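Local coordinates for protein MarR family transcriptional regulator (Staphylococcus epidermidis, PDB 5HLI) that is a redox-sensing MarR-family transcription regulator that probably responds to oxidation through disulfide formation, at residues P55-L58 and G62-L65. The protein carries 1 engineered substitution. Numbering follows the deposited sequence.
Sequences PQTL and GRHL
The carbonyl O of L58 accepts a 3.0 Å hydrogen bond from G62 N, the first-turn bond of helix 58-65 in the winged helix-turn-helix fold of MarR regulators. Here the short strand 56-57, which pairs with strand 97-101 of the wing sheet, runs straight into that helix, and T57 is the N-cap, its OG1 accepting a bond from the backbone N of S60. The packed side of the junction is formed by L58, whose side chain lies on L72 and L76 of helix 69-81, and by the buried amide of Q56. The Q56 chain, extended beyond CG, brings OE1 to the edge of the H64 ring with the amide and ring planes 89° apart. The bond from H64 ND1 to Q56 OE1 is weak, bent to 122° at the hydrogen, and the position of OE1 is less certain. The stronger polar partner of the amide is E53 O, bound by NE2, which also bonds T49 OG1. On the solvent side the fit is looser. R63 leaves its NH2 4.4 Å from T57 OG1, and one water joins them, 2.7 Å from T57 OG1 and accepting a 3.2 Å bond from R63 NH2 in the guanidinium plane.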
loop_
_atom_site.group_PDB
_atom_site.type_symbol
_atom_site.label_atom_id
_atom_site.label_comp_id
_atom_site.label_asym_id
_atom_site.label_seq_id
_atom_site.Cartn_x
_atom_site.Cartn_y
_atom_site.Cartn_z
ATOM N N PRO A 55 -14.358 -27.475 -4.204
ATOM C CA PRO A 55 -14.515 -26.923 -2.852
ATOM C C PRO A 55 -13.249 -27.008 -1.998
ATOM O O PRO A 55 -12.244 -27.571 -2.427
ATOM C CB PRO A 55 -15.610 -27.806 -2.254
ATOM C CG PRO A 55 -15.375 -29.132 -2.894
ATOM C CD PRO A 55 -14.970 -28.812 -4.315
ATOM N N GLN A 56 -13.319 -26.433 -0.798
ATOM C CA GLN A 56 -12.260 -26.521 0.194
ATOM C C GLN A 56 -12.885 -26.610 1.574
ATOM O O GLN A 56 -13.945 -26.034 1.829
ATOM C CB GLN A 56 -11.321 -25.306 0.165
ATOM C CG GLN A 56 -10.337 -25.272 -0.978
ATOM C CD GLN A 56 -9.322 -24.168 -0.803
ATOM O OE1 GLN A 56 -8.677 -24.068 0.241
ATOM N NE2 GLN A 56 -9.182 -23.322 -1.816
ATOM N N THR A 57 -12.216 -27.330 2.466
ATOM C CA THR A 57 -12.620 -27.284 3.859
ATOM C C THR A 57 -12.192 -25.956 4.475
ATOM O O THR A 57 -11.348 -25.234 3.938
ATOM C CB THR A 57 -12.017 -28.449 4.644
ATOM O OG1 THR A 57 -10.589 -28.332 4.654
ATOM C CG2 THR A 57 -12.421 -29.785 4.024
ATOM N N LEU A 58 -12.810 -25.631 5.610
ATOM C CA LEU A 58 -12.404 -24.451 6.364
ATOM C C LEU A 58 -10.924 -24.511 6.728
ATOM O O LEU A 58 -10.210 -23.505 6.630
ATOM C CB LEU A 58 -13.274 -24.325 7.614
ATOM C CG LEU A 58 -12.829 -23.411 8.754
ATOM C CD1 LEU A 58 -12.776 -21.979 8.298
ATOM C CD2 LEU A 58 -13.777 -23.553 9.928
ATOM N N GLY A 62 -7.723 -22.051 5.668
ATOM C CA GLY A 62 -6.819 -21.493 6.660
ATOM C C GLY A 62 -5.361 -21.735 6.329
ATOM O O GLY A 62 -4.520 -20.856 6.519
ATOM N N ARG A 63 -5.038 -22.930 5.830
ATOM C CA ARG A 63 -3.663 -23.206 5.421
ATOM C C ARG A 63 -3.254 -22.335 4.239
ATOM O O ARG A 63 -2.141 -21.799 4.210
ATOM C CB ARG A 63 -3.502 -24.689 5.084
ATOM C CG ARG A 63 -3.587 -25.606 6.296
ATOM C CD ARG A 63 -3.224 -27.044 5.951
ATOM N NE ARG A 63 -4.251 -27.707 5.154
ATOM C CZ ARG A 63 -5.310 -28.324 5.670
ATOM N NH1 ARG A 63 -5.486 -28.358 6.984
ATOM N NH2 ARG A 63 -6.196 -28.907 4.873
ATOM N N HIS A 64 -4.149 -22.171 3.260
ATOM C CA HIS A 64 -3.836 -21.358 2.087
ATOM C C HIS A 64 -3.572 -19.906 2.458
ATOM O O HIS A 64 -2.664 -19.274 1.905
ATOM C CB HIS A 64 -4.977 -21.427 1.077
ATOM C CG HIS A 64 -5.043 -22.717 0.330
ATOM N ND1 HIS A 64 -6.235 -23.328 0.008
ATOM C CD2 HIS A 64 -4.067 -23.509 -0.166
ATOM C CE1 HIS A 64 -5.989 -24.444 -0.651
ATOM N NE2 HIS A 64 -4.683 -24.573 -0.773
ATOM N N LEU A 65 -4.369 -19.351 3.371
ATOM C CA LEU A 65 -4.264 -17.944 3.731
ATOM C C LEU A 65 -3.463 -17.705 5.003
ATOM O O LEU A 65 -3.206 -16.545 5.342
ATOM C CB LEU A 65 -5.662 -17.337 3.899
ATOM C CG LEU A 65 -6.648 -17.552 2.749
ATOM C CD1 LEU A 65 -7.935 -16.771 2.989
ATOM C CD2 LEU A 65 -6.024 -17.172 1.421
HETATM O O HOH W 1 -8.948 -30.256 5.628
#